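PDB 6AQZ: gdp-l-fucose synthetase from Naegleria fowleri, which probably catalyses the NADPH-dependent epimerisation and reduction that turn GDP-4-keto-6-deoxy-D-mannose into GDP-L-fucose, the last steps of de novo GDP-fucose synthesis. Local coordinates for residues A[194-200]-A[328-332]; A[249-254]-A[308-313]; A[113-117]-A[172-176]; A[131-135]-A[146-152]. All coordinates share one frame; numbering follows the deposited sequence.

Contact 1: residues A[194-200]-A[328-332]; sequences FGPHDNF and TVQWF
W331 sends CG away from its own N (chi1 179°), which swings the indole off the helix and onto P196 and H197, while F200 turns CG back beside its backbone N (chi1 -63°), a turn that carries its ring to W331 and F332. The receiving surface is a type II turn from G195 to D198. P196 fills its second position and lays CB 3.4 Å from the centroid of the W331 five-membered ring, almost straight over the face, in a CH-pi contact. The backbone N of H197 follows over the same face, 3.4 Å from CH2 of W331. The imidazole of H197 then receives the indole edge: W331 CZ2 sits 3.6 Å above the centre of the H197 ring, with the planes 53° apart. Beyond this, F200 and F332 stack face to face with centroids 4.4 Å apart, and F200 CE2 approaches W331 CZ3 at 3.7 Å. One turn earlier on the helix, T328 packs closely on G195, its OG1, which is hydrogen-bonded to A324 O, lying 3.5 Å from G195 CA. H197 lies about 7 Å by side chain from the bound NADP. Aromatic packing of this kind thus ties the loop after strand 184-194 of the Rossmann-type fold to the C-terminal helix 321-335, in an enzyme of the NAD-dependent epimerase/dehydratase family.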
loop_
_atom_site.group_PDB
_atom_site.type_symbol
_atom_site.label_atom_id
_atom_site.label_comp_id
_atom_site.label_asym_id
_atom_site.label_seq_id
_atom_site.Cartn_x
_atom_site.Cartn_y
_atom_site.Cartn_z
ATOM N N PHE A 194 12.578 14.405 19.489
ATOM C CA PHE A 194 12.129 15.489 20.362
ATOM C C PHE A 194 12.967 16.728 20.101
ATOM O O PHE A 194 14.083 16.661 19.567
ATOM C CB PHE A 194 12.203 15.104 21.851
ATOM C CG PHE A 194 13.607 14.905 22.355
ATOM C CD1 PHE A 194 14.289 13.711 22.098
ATOM C CD2 PHE A 194 14.272 15.933 23.046
ATOM C CE1 PHE A 194 15.586 13.530 22.555
ATOM C CE2 PHE A 194 15.580 15.767 23.492
ATOM C CZ PHE A 194 16.231 14.561 23.256
ATOM N N GLY A 195 12.420 17.870 20.489
ATOM C CA GLY A 195 13.158 19.097 20.368
ATOM C C GLY A 195 12.297 20.306 20.106
ATOM O O GLY A 195 11.060 20.272 20.201
ATOM N N PRO A 196 12.954 21.409 19.767
ATOM C CA PRO A 196 12.222 22.657 19.547
ATOM C C PRO A 196 11.308 22.556 18.337
ATOM O O PRO A 196 11.529 21.761 17.425
ATOM C CB PRO A 196 13.333 23.706 19.347
ATOM C CG PRO A 196 14.569 22.976 19.142
ATOM C CD PRO A 196 14.410 21.609 19.779
ATOM N N HIS A 197 10.251 23.371 18.362
ATOM C CA HIS A 197 9.228 23.442 17.321
ATOM C C HIS A 197 8.401 22.167 17.205
ATOM O O HIS A 197 7.715 21.971 16.204
ATOM C CB HIS A 197 9.845 23.794 15.969
ATOM C CG HIS A 197 10.528 25.122 15.959
ATOM N ND1 HIS A 197 9.842 26.309 15.829
ATOM C CD2 HIS A 197 11.839 25.450 16.058
ATOM C CE1 HIS A 197 10.701 27.313 15.844
ATOM N NE2 HIS A 197 11.919 26.819 15.978
ATOM N N ASP A 198 8.414 21.339 18.248
ATOM C CA ASP A 198 7.590 20.148 18.361
ATOM C C ASP A 198 6.128 20.534 18.553
ATOM O O ASP A 198 5.766 21.711 18.586
ATOM C CB ASP A 198 8.073 19.300 19.529
ATOM C CG ASP A 198 7.818 17.818 19.329
ATOM O OD1 ASP A 198 6.923 17.467 18.532
ATOM O OD2 ASP A 198 8.505 17.017 20.002
ATOM N N ASN A 199 5.268 19.523 18.629
ATOM C CA ASN A 199 3.860 19.706 18.965
ATOM C C ASN A 199 3.688 19.362 20.440
ATOM O O ASN A 199 3.759 18.190 20.818
ATOM C CB ASN A 199 2.961 18.841 18.085
ATOM C CG ASN A 199 1.497 19.048 18.391
ATOM O OD1 ASN A 199 1.135 19.840 19.272
ATOM N ND2 ASN A 199 0.641 18.373 17.653
ATOM N N PHE A 200 3.452 20.378 21.274
ATOM C CA PHE A 200 3.426 20.182 22.714
ATOM C C PHE A 200 2.023 20.038 23.289
ATOM O O PHE A 200 1.857 20.147 24.507
ATOM C CB PHE A 200 4.147 21.330 23.400
ATOM C CG PHE A 200 5.591 21.408 23.058
ATOM C CD1 PHE A 200 6.523 20.726 23.802
ATOM C CD2 PHE A 200 6.016 22.170 21.986
ATOM C CE1 PHE A 200 7.866 20.815 23.486
ATOM C CE2 PHE A 200 7.351 22.263 21.664
ATOM C CZ PHE A 200 8.279 21.592 22.420
ATOM N N THR A 328 15.981 21.876 24.836
ATOM C CA THR A 328 14.589 21.933 24.407
ATOM C C THR A 328 13.729 22.710 25.409
ATOM O O THR A 328 12.925 23.565 25.012
ATOM C CB THR A 328 14.058 20.511 24.202
ATOM O OG1 THR A 328 14.909 19.820 23.272
ATOM C CG2 THR A 328 12.630 20.545 23.657
ATOM N N VAL A 329 13.908 22.445 26.709
ATOM C CA VAL A 329 13.152 23.159 27.735
ATOM C C VAL A 329 13.436 24.655 27.667
ATOM O O VAL A 329 12.512 25.474 27.720
ATOM C CB VAL A 329 13.456 22.586 29.133
ATOM C CG1 VAL A 329 12.912 23.506 30.210
ATOM C CG2 VAL A 329 12.868 21.205 29.300
ATOM N N GLN A 330 14.710 25.035 27.521
ATOM C CA GLN A 330 15.039 26.459 27.418
ATOM C C GLN A 330 14.372 27.075 26.197
ATOM O O GLN A 330 13.866 28.199 26.263
ATOM C CB GLN A 330 16.554 26.677 27.374
ATOM N N TRP A 331 14.356 26.348 25.073
ATOM C CA TRP A 331 13.626 26.830 23.902
ATOM C C TRP A 331 12.150 26.996 24.224
ATOM O O TRP A 331 11.517 27.973 23.809
ATOM C CB TRP A 331 13.799 25.869 22.709
ATOM C CG TRP A 331 13.025 26.358 21.513
ATOM C CD1 TRP A 331 13.482 27.160 20.512
ATOM C CD2 TRP A 331 11.640 26.114 21.230
ATOM N NE1 TRP A 331 12.468 27.437 19.630
ATOM C CE2 TRP A 331 11.328 26.805 20.048
ATOM C CE3 TRP A 331 10.639 25.381 21.863
ATOM C CZ2 TRP A 331 10.057 26.775 19.481
ATOM C CZ3 TRP A 331 9.376 25.376 21.315
ATOM C CH2 TRP A 331 9.096 26.054 20.133
ATOM N N PHE A 332 11.586 26.035 24.946
ATOM C CA PHE A 332 10.164 26.052 25.244
ATOM C C PHE A 332 9.801 27.228 26.143
ATOM O O PHE A 332 8.807 27.923 25.894
ATOM C CB PHE A 332 9.785 24.714 25.883
ATOM C CG PHE A 332 8.319 24.505 26.041
ATOM C CD1 PHE A 332 7.466 24.641 24.962
ATOM C CD2 PHE A 332 7.791 24.124 27.261
ATOM C CE1 PHE A 332 6.094 24.425 25.107
ATOM C CE2 PHE A 332 6.430 23.898 27.408
ATOM C CZ PHE A 332 5.583 24.045 26.329
#

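Contact 2: residues A[249-254]-A[308-313]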
loop_
_atom_site.group_PDB
_atom_site.type_symbol
_atom_site.label_atom_id
_atom_site.label_comp_id
_atom_site.label_asym_id
_atom_site.label_seq_id
_atom_site.Cartn_x
_atom_site.Cartn_y
_atom_site.Cartn_z
ATOM N N TRP A 249 24.118 13.890 6.813
ATOM C CA TRP A 249 25.115 12.903 6.415
ATOM C C TRP A 249 24.552 11.939 5.366
ATOM O O TRP A 249 25.221 11.621 4.377
ATOM C CB TRP A 249 25.613 12.141 7.647
ATOM C CG TRP A 249 26.530 11.040 7.310
ATOM C CD1 TRP A 249 27.892 11.085 7.262
ATOM C CD2 TRP A 249 26.162 9.701 6.946
ATOM N NE1 TRP A 249 28.399 9.864 6.890
ATOM C CE2 TRP A 249 27.360 8.991 6.695
ATOM C CE3 TRP A 249 24.937 9.035 6.809
ATOM C CZ2 TRP A 249 27.372 7.646 6.322
ATOM C CZ3 TRP A 249 24.945 7.687 6.423
ATOM C CH2 TRP A 249 26.156 7.016 6.182
ATOM N N THR A 250 23.316 11.484 5.559
ATOM C CA THR A 250 22.684 10.565 4.613
ATOM C C THR A 250 22.592 11.180 3.219
ATOM O O THR A 250 22.956 10.548 2.231
ATOM C CB THR A 250 21.302 10.156 5.150
ATOM O OG1 THR A 250 21.455 9.442 6.385
ATOM C CG2 THR A 250 20.530 9.274 4.165
ATOM N N MET A 251 22.149 12.428 3.123
ATOM C CA MET A 251 22.094 13.108 1.830
ATOM C C MET A 251 23.478 13.221 1.204
ATOM O O MET A 251 23.616 13.225 -0.020
ATOM C CB MET A 251 21.480 14.502 2.000
ATOM C CG MET A 251 21.445 15.379 0.763
ATOM S SD MET A 251 20.738 17.039 1.141
ATOM C CE MET A 251 22.015 17.771 2.122
ATOM N N PHE A 252 24.503 13.408 2.027
ATOM C CA PHE A 252 25.833 13.626 1.481
ATOM C C PHE A 252 26.509 12.331 1.047
ATOM O O PHE A 252 27.338 12.359 0.137
ATOM C CB PHE A 252 26.724 14.313 2.516
ATOM C CG PHE A 252 26.302 15.715 2.849
ATOM C CD1 PHE A 252 25.611 16.486 1.936
ATOM C CD2 PHE A 252 26.595 16.255 4.087
ATOM C CE1 PHE A 252 25.236 17.776 2.247
ATOM C CE2 PHE A 252 26.210 17.545 4.408
ATOM C CZ PHE A 252 25.522 18.304 3.483
ATOM N N ASN A 253 26.200 11.214 1.706
ATOM C CA ASN A 253 27.051 10.038 1.621
ATOM C C ASN A 253 26.332 8.757 1.191
ATOM O O ASN A 253 26.955 7.883 0.599
ATOM C CB ASN A 253 27.741 9.805 2.975
ATOM C CG ASN A 253 28.651 10.955 3.375
ATOM O OD1 ASN A 253 29.755 11.075 2.859
ATOM N ND2 ASN A 253 28.183 11.815 4.309
ATOM N N TYR A 254 25.042 8.630 1.477
ATOM C CA TYR A 254 24.364 7.337 1.435
ATOM C C TYR A 254 23.737 7.095 0.067
ATOM O O TYR A 254 22.886 7.879 -0.377
ATOM C CB TYR A 254 23.322 7.277 2.540
ATOM C CG TYR A 254 22.690 5.944 2.791
ATOM C CD1 TYR A 254 23.439 4.880 3.299
ATOM C CD2 TYR A 254 21.321 5.767 2.628
ATOM C CE1 TYR A 254 22.842 3.656 3.572
ATOM C CE2 TYR A 254 20.720 4.559 2.904
ATOM C CZ TYR A 254 21.472 3.506 3.374
ATOM O OH TYR A 254 20.847 2.314 3.648
ATOM N N LYS A 308 23.346 -0.184 11.332
ATOM C CA LYS A 308 23.753 0.251 9.998
ATOM C C LYS A 308 24.447 1.620 10.042
ATOM O O LYS A 308 25.535 1.802 9.480
ATOM C CB LYS A 308 22.555 0.264 9.053
ATOM C CG LYS A 308 22.955 0.732 7.678
ATOM C CD LYS A 308 22.295 -0.066 6.589
ATOM C CE LYS A 308 20.872 0.348 6.371
ATOM N NZ LYS A 308 20.311 -0.291 5.163
ATOM N N PHE A 309 23.828 2.593 10.705
ATOM C CA PHE A 309 24.427 3.914 10.811
ATOM C C PHE A 309 25.717 3.863 11.619
ATOM O O PHE A 309 26.709 4.519 11.273
ATOM C CB PHE A 309 23.417 4.890 11.444
ATOM C CG PHE A 309 23.857 6.306 11.400
ATOM C CD1 PHE A 309 24.689 6.816 12.384
ATOM C CD2 PHE A 309 23.478 7.126 10.350
ATOM C CE1 PHE A 309 25.107 8.144 12.347
ATOM C CE2 PHE A 309 23.902 8.459 10.301
ATOM C CZ PHE A 309 24.719 8.964 11.303
ATOM N N LEU A 310 25.735 3.055 12.682
ATOM C CA LEU A 310 26.948 2.921 13.478
ATOM C C LEU A 310 28.077 2.307 12.655
ATOM O O LEU A 310 29.243 2.674 12.810
ATOM C CB LEU A 310 26.651 2.080 14.716
ATOM C CG LEU A 310 27.880 1.775 15.557
ATOM C CD1 LEU A 310 28.287 3.029 16.313
ATOM C CD2 LEU A 310 27.591 0.631 16.493
ATOM N N ARG A 311 27.751 1.366 11.778
ATOM C CA ARG A 311 28.762 0.774 10.913
ATOM C C ARG A 311 29.159 1.728 9.788
ATOM O O ARG A 311 30.329 1.769 9.394
ATOM C CB ARG A 311 28.256 -0.573 10.380
ATOM C CG ARG A 311 28.920 -1.063 9.112
ATOM C CD ARG A 311 28.416 -2.466 8.680
ATOM N NE ARG A 311 27.052 -2.448 8.139
ATOM C CZ ARG A 311 26.753 -2.044 6.906
ATOM N NH1 ARG A 311 27.713 -1.615 6.089
ATOM N NH2 ARG A 311 25.500 -2.068 6.478
ATOM N N LEU A 312 28.209 2.497 9.250
ATOM C CA LEU A 312 28.541 3.358 8.121
ATOM C C LEU A 312 29.161 4.679 8.561
ATOM O O LEU A 312 29.944 5.272 7.810
ATOM C CB LEU A 312 27.295 3.610 7.272
ATOM C CG LEU A 312 26.927 2.350 6.487
ATOM C CD1 LEU A 312 25.766 2.583 5.548
ATOM C CD2 LEU A 312 28.168 1.857 5.734
ATOM N N ASN A 313 28.873 5.135 9.776
ATOM C CA ASN A 313 29.368 6.421 10.264
ATOM C C ASN A 313 29.814 6.241 11.707
ATOM O O ASN A 313 29.191 6.759 12.640
ATOM C CB ASN A 313 28.282 7.493 10.122
ATOM C CG ASN A 313 28.793 8.907 10.335
ATOM O OD1 ASN A 313 29.990 9.141 10.530
ATOM N ND2 ASN A 313 27.879 9.872 10.238
HETATM O O HOH W 1 21.839 -0.414 2.975
#
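The indole of W249 is covered on both faces by amide groups: N313 ND2 hovers 3.2 Å above the ring plane near CD1 and NE1, and N253 ND2 lies over the opposite face. The amide of N313 runs almost parallel to the indole, 16° from its plane, so this is a flat group laid on a flat group, while N313 CB sits over the five-membered ring. F309 comes edge-on, directing CE2 toward the face of the six-membered ring, 3.7 Å from W249 CE3. L312 spans two aromatic rings: its CB touches W249 CH2 at 3.8 Å, and its CD1 meets the edge of Y254 at CE1. N253 is steadied by the bond from its ND2 to W249 O, 3.0 Å long. I260 backs W249, Y254 and F309, so the two helices meet over strand 260-262 of the sheet. The polar corner lies at the edge of Y254, where K308 NZ donates to Y254 OH across 3.1 Å. Y254 OH also accepts from a water and is bonded to E258 O. The probably charged amine is held by Y254 OH, the same water and P259 O, a network that joins the end of helix 240-253 and the start of helix 307-312 to the chain between them.

Contact 3: residues A[113-117]-A[172-176]; sequences LTCCY and YNEKA
Helices 98-118 and 156-179 run nearly parallel here, their local axes 11.3 Å apart and crossing at -16°, with Y117 and Y172 the closest pair by CA. Both helices flank the sheet of the Rossmann-type fold, and both reach the second subunit, as expected of the helix-bundle dimer interface common among extended short-chain dehydrogenase/reductase relatives. Two tyrosines from facing helices supply most of the buried surface. Their rings are close to parallel, with planes 18° apart, but are slid so far past each other that they barely overlap; what covers the face of Y172 is Y117 CB, 4.0 Å from the ring centroid. Beside it, L113 CB touches Y172 CD2. The phenol end of Y172 then passes to T114, whose OG1 lies in the plane of the ring, at its edge, and hydrogen-bonds to Y172 OH. The measured 2.5 Å is very short, and at this resolution its exact length should carry little weight; T114 OG1 also bonds to N110 O. Across the interface T114 packs on L103 and Y172 on V99 of the second subunit, so the tyrosine-threonine pair lies next to the dimer contact. Y117 extends the other way, with CG anti to N (chi1 -169°), and its ring is met by K175 of the facing helix and, in a cation-pi contact, by K181. The extended K175 chain crosses the ring obliquely, bringing CE to 3.6 Å from Y117 CE2, while A176 CB closes on the ring edge, 3.6 Å from Y117 CE1.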
loop_
_atom_site.group_PDB
_atom_site.type_symbol
_atom_site.label_atom_id
_atom_site.label_comp_id
_atom_site.label_asym_id
_atom_site.label_seq_id
_atom_site.Cartn_x
_atom_site.Cartn_y
_atom_site.Cartn_z
ATOM N N LEU A 113 7.247 12.257 -4.905
ATOM C CA LEU A 113 8.230 11.417 -5.607
ATOM C C LEU A 113 8.071 11.528 -7.116
ATOM O O LEU A 113 9.059 11.539 -7.848
ATOM C CB LEU A 113 8.129 9.949 -5.186
ATOM C CG LEU A 113 9.067 9.584 -4.011
ATOM C CD1 LEU A 113 8.835 10.507 -2.814
ATOM C CD2 LEU A 113 8.922 8.130 -3.589
ATOM N N THR A 114 6.836 11.612 -7.603
ATOM C CA THR A 114 6.643 11.821 -9.034
ATOM C C THR A 114 7.233 13.155 -9.481
ATOM O O THR A 114 7.913 13.227 -10.506
ATOM C CB THR A 114 5.159 11.703 -9.395
ATOM O OG1 THR A 114 4.716 10.360 -9.151
ATOM C CG2 THR A 114 4.940 12.006 -10.854
ATOM N N CYS A 115 6.997 14.223 -8.726
ATOM C CA CYS A 115 7.652 15.480 -9.062
ATOM C C CYS A 115 9.166 15.346 -8.991
ATOM O O CYS A 115 9.889 15.961 -9.782
ATOM C CB CYS A 115 7.187 16.595 -8.126
ATOM S SG CYS A 115 5.591 17.227 -8.533
ATOM N N CYS A 116 9.669 14.583 -8.023
ATOM C CA CYS A 116 11.111 14.436 -7.906
ATOM C C CYS A 116 11.689 13.818 -9.160
ATOM O O CYS A 116 12.743 14.242 -9.647
ATOM C CB CYS A 116 11.467 13.597 -6.684
ATOM S SG CYS A 116 11.247 14.481 -5.182
ATOM N N TYR A 117 11.005 12.815 -9.697
ATOM C CA TYR A 117 11.489 12.148 -10.891
ATOM C C TYR A 117 11.344 13.041 -12.118
ATOM O O TYR A 117 12.305 13.237 -12.874
ATOM C CB TYR A 117 10.736 10.837 -11.087
ATOM C CG TYR A 117 11.386 10.014 -12.138
ATOM C CD1 TYR A 117 12.541 9.307 -11.858
ATOM C CD2 TYR A 117 10.892 9.997 -13.440
ATOM C CE1 TYR A 117 13.180 8.557 -12.849
ATOM C CE2 TYR A 117 11.513 9.248 -14.432
ATOM C CZ TYR A 117 12.661 8.537 -14.128
ATOM O OH TYR A 117 13.289 7.803 -15.102
ATOM N N TYR A 172 10.719 3.976 -8.559
ATOM C CA TYR A 172 11.280 5.088 -9.325
ATOM C C TYR A 172 12.775 4.908 -9.568
ATOM O O TYR A 172 13.282 5.380 -10.589
ATOM C CB TYR A 172 11.023 6.443 -8.647
ATOM C CG TYR A 172 9.756 7.111 -9.138
ATOM C CD1 TYR A 172 9.539 7.302 -10.499
ATOM C CD2 TYR A 172 8.786 7.572 -8.241
ATOM C CE1 TYR A 172 8.392 7.912 -10.951
ATOM C CE2 TYR A 172 7.635 8.187 -8.687
ATOM C CZ TYR A 172 7.451 8.359 -10.036
ATOM O OH TYR A 172 6.309 8.968 -10.471
ATOM N N ASN A 173 13.500 4.232 -8.664
ATOM C CA ASN A 173 14.887 3.893 -8.978
ATOM C C ASN A 173 14.947 2.961 -10.181
ATOM O O ASN A 173 15.782 3.154 -11.074
ATOM C CB ASN A 173 15.595 3.264 -7.771
ATOM C CG ASN A 173 15.867 4.287 -6.632
ATOM O OD1 ASN A 173 16.029 5.487 -6.873
ATOM N ND2 ASN A 173 15.915 3.795 -5.389
ATOM N N GLU A 174 14.035 1.972 -10.252
ATOM C CA GLU A 174 13.995 1.072 -11.415
ATOM C C GLU A 174 13.746 1.849 -12.696
ATOM O O GLU A 174 14.403 1.611 -13.711
ATOM C CB GLU A 174 12.920 -0.002 -11.260
ATOM C CG GLU A 174 13.226 -1.124 -10.290
ATOM C CD GLU A 174 12.117 -2.169 -10.271
ATOM O OE1 GLU A 174 11.556 -2.480 -11.349
ATOM O OE2 GLU A 174 11.776 -2.650 -9.167
ATOM N N LYS A 175 12.814 2.803 -12.663
ATOM C CA LYS A 175 12.573 3.607 -13.855
ATOM C C LYS A 175 13.800 4.451 -14.213
ATOM O O LYS A 175 14.181 4.533 -15.386
ATOM C CB LYS A 175 11.335 4.478 -13.648
ATOM C CG LYS A 175 10.930 5.267 -14.875
ATOM C CD LYS A 175 9.677 6.084 -14.612
ATOM C CE LYS A 175 9.220 6.821 -15.848
ATOM N NZ LYS A 175 7.898 7.470 -15.649
ATOM N N ALA A 176 14.454 5.063 -13.215
ATOM C CA ALA A 176 15.625 5.891 -13.509
ATOM C C ALA A 176 16.734 5.068 -14.148
ATOM O O ALA A 176 17.349 5.495 -15.129
ATOM C CB ALA A 176 16.132 6.593 -12.247
#

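Contact 4: residues A[131-135]-A[146-152]; sequences CVFPD and LHEGPPH
Prolines dominate where these two loop segments meet, P134 lying against the backbone of P150 and P151, so few backbone N-H groups are available and one direct hydrogen bond joins the segments: D135 N to P150 O, 3.0 Å and nearly straight at 170°. Both pieces belong to the long loop between strand 123-127 and helix 156-179 of the Rossmann-type fold, folded back on itself near the cofactor; the side chain of V132 is about 7 Å from NADP. P150 O also takes a CA-H...O contact from P134 CA at 3.4 Å, while P134 CD rests 3.4 Å from L146 O. G149, at backbone angles that suit glycine, completes the curve round the P134 ring. A water adds to the seam, bonded to C131 O and weakly to F133 O; its distance to H152 N is suspiciously short. R163 of helix 156-179 bonds to both V132 O and G149 O, holding the two pieces to the helix that follows. At the buried end L146, its CG anti to N (chi1 177°), places CD1 almost directly above the centre of the F133 ring, 4.2 Å from the centroid, and the same methyl touches V132 CG2 at 3.7 Å. H147 and E148 pack against the second subunit. At the exposed end D135 and H152 lie side by side; H152 ND1 is bonded to S154 OG, and D135 OD1 approaches the other side of the imidazole at its edge, 3.4 Å from CD2 of H152.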
loop_
_atom_site.group_PDB
_atom_site.type_symbol
_atom_site.label_atom_id
_atom_site.label_comp_id
_atom_site.label_asym_id
_atom_site.label_seq_id
_atom_site.Cartn_x
_atom_site.Cartn_y
_atom_site.Cartn_z
ATOM N N CYS A 131 7.389 2.930 13.860
ATOM C CA CYS A 131 6.118 2.365 14.284
ATOM C C CYS A 131 5.338 1.736 13.126
ATOM O O CYS A 131 4.216 1.263 13.332
ATOM C CB CYS A 131 5.275 3.426 15.019
ATOM S SG CYS A 131 4.709 4.876 14.069
ATOM N N VAL A 132 5.934 1.656 11.932
ATOM C CA VAL A 132 5.301 1.014 10.785
ATOM C C VAL A 132 5.839 -0.399 10.511
ATOM O O VAL A 132 5.406 -1.049 9.549
ATOM C CB VAL A 132 5.470 1.895 9.535
ATOM C CG1 VAL A 132 5.152 3.368 9.888
ATOM C CG2 VAL A 132 6.874 1.740 8.931
ATOM N N PHE A 133 6.727 -0.909 11.352
ATOM C CA PHE A 133 7.289 -2.219 11.147
ATOM C C PHE A 133 6.265 -3.287 11.520
ATOM O O PHE A 133 5.284 -2.992 12.204
ATOM C CB PHE A 133 8.562 -2.369 11.980
ATOM C CG PHE A 133 9.777 -1.820 11.308
ATOM C CD1 PHE A 133 10.078 -0.473 11.377
ATOM C CD2 PHE A 133 10.607 -2.652 10.568
ATOM C CE1 PHE A 133 11.195 0.036 10.737
ATOM C CE2 PHE A 133 11.726 -2.139 9.928
ATOM C CZ PHE A 133 12.018 -0.799 10.009
ATOM N N PRO A 134 6.468 -4.538 11.067
ATOM C CA PRO A 134 5.496 -5.602 11.361
ATOM C C PRO A 134 5.259 -5.772 12.848
ATOM O O PRO A 134 6.172 -5.645 13.659
ATOM C CB PRO A 134 6.135 -6.861 10.750
ATOM C CG PRO A 134 6.993 -6.354 9.659
ATOM C CD PRO A 134 7.493 -4.988 10.103
ATOM N N ASP A 135 4.011 -6.075 13.192
ATOM C CA ASP A 135 3.661 -6.287 14.587
ATOM C C ASP A 135 4.306 -7.553 15.141
ATOM O O ASP A 135 4.825 -7.545 16.259
ATOM C CB ASP A 135 2.144 -6.330 14.759
ATOM C CG ASP A 135 1.745 -6.321 16.211
ATOM O OD1 ASP A 135 2.235 -5.425 16.941
ATOM O OD2 ASP A 135 0.955 -7.193 16.624
ATOM N N LEU A 146 11.081 -4.471 7.264
ATOM C CA LEU A 146 10.007 -3.505 7.041
ATOM C C LEU A 146 8.716 -4.123 6.475
ATOM O O LEU A 146 7.618 -3.774 6.929
ATOM C CB LEU A 146 10.529 -2.403 6.117
ATOM C CG LEU A 146 9.523 -1.339 5.706
ATOM C CD1 LEU A 146 8.966 -0.595 6.935
ATOM C CD2 LEU A 146 10.194 -0.361 4.771
ATOM N N HIS A 147 8.811 -5.030 5.488
ATOM C CA HIS A 147 7.610 -5.537 4.810
ATOM C C HIS A 147 7.275 -6.973 5.186
ATOM O O HIS A 147 6.429 -7.596 4.537
ATOM C CB HIS A 147 7.770 -5.446 3.289
ATOM C CG HIS A 147 8.064 -4.066 2.794
ATOM N ND1 HIS A 147 7.089 -3.105 2.628
ATOM C CD2 HIS A 147 9.228 -3.488 2.416
ATOM C CE1 HIS A 147 7.640 -1.987 2.190
ATOM N NE2 HIS A 147 8.938 -2.189 2.057
ATOM N N GLU A 148 7.898 -7.513 6.226
ATOM C CA GLU A 148 7.748 -8.928 6.565
ATOM C C GLU A 148 6.535 -9.130 7.479
ATOM O O GLU A 148 6.636 -9.649 8.591
ATOM C CB GLU A 148 9.017 -9.440 7.231
ATOM C CG GLU A 148 10.254 -9.345 6.325
ATOM C CD GLU A 148 10.127 -10.126 5.021
ATOM O OE1 GLU A 148 9.577 -11.246 5.027
ATOM O OE2 GLU A 148 10.558 -9.592 3.975
ATOM N N GLY A 149 5.370 -8.698 7.002
ATOM C CA GLY A 149 4.155 -8.884 7.760
ATOM C C GLY A 149 3.402 -7.598 8.037
ATOM O O GLY A 149 3.919 -6.488 7.880
ATOM N N PRO A 150 2.150 -7.732 8.463
ATOM C CA PRO A 150 1.298 -6.559 8.591
ATOM C C PRO A 150 1.696 -5.724 9.799
ATOM O O PRO A 150 2.159 -6.261 10.818
ATOM C CB PRO A 150 -0.107 -7.159 8.767
ATOM C CG PRO A 150 0.143 -8.484 9.380
ATOM C CD PRO A 150 1.447 -8.976 8.811
ATOM N N PRO A 151 1.530 -4.418 9.729
ATOM C CA PRO A 151 1.831 -3.578 10.902
ATOM C C PRO A 151 0.773 -3.712 11.985
ATOM O O PRO A 151 -0.222 -4.421 11.803
ATOM C CB PRO A 151 1.875 -2.161 10.316
ATOM C CG PRO A 151 0.892 -2.226 9.168
ATOM C CD PRO A 151 1.036 -3.631 8.586
ATOM N N HIS A 152 0.980 -3.055 13.123
ATOM C CA HIS A 152 -0.034 -3.082 14.161
ATOM C C HIS A 152 -1.322 -2.447 13.657
ATOM O O HIS A 152 -1.314 -1.543 12.821
ATOM C CB HIS A 152 0.438 -2.353 15.417
ATOM C CG HIS A 152 -0.472 -2.540 16.591
ATOM N ND1 HIS A 152 -1.460 -1.636 16.918
ATOM C CD2 HIS A 152 -0.556 -3.534 17.507
ATOM C CE1 HIS A 152 -2.105 -2.058 17.990
ATOM N NE2 HIS A 152 -1.578 -3.208 18.367
HETATM O O HOH W 2 2.767 -1.389 13.628
#

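Overall arrangement
Contacts 3 and 4 open the series along the chain, contact 4 nested inside the loop that contact 3 closes; contact 2 is likewise nested inside contact 1. Helix 156-179 carries residues 172-176 of contact 3 and follows the loop of contact 4, packing on it, and both contacts touch the second subunit. Contacts 1 and 2 are linked by the successive helices 307-312 and 321-335, with centres about 26 Å apart. Contact 1 lies across the chain's centre from contact 3, about 35 Å between centres. No two contacts touch; they join different elements around the Rossmann-type core, helix to helix in contacts 2 and 3, loop to helix in contact 1 and loop to loop in contact 4, with contacts 1 and 4 nearest the cofactor.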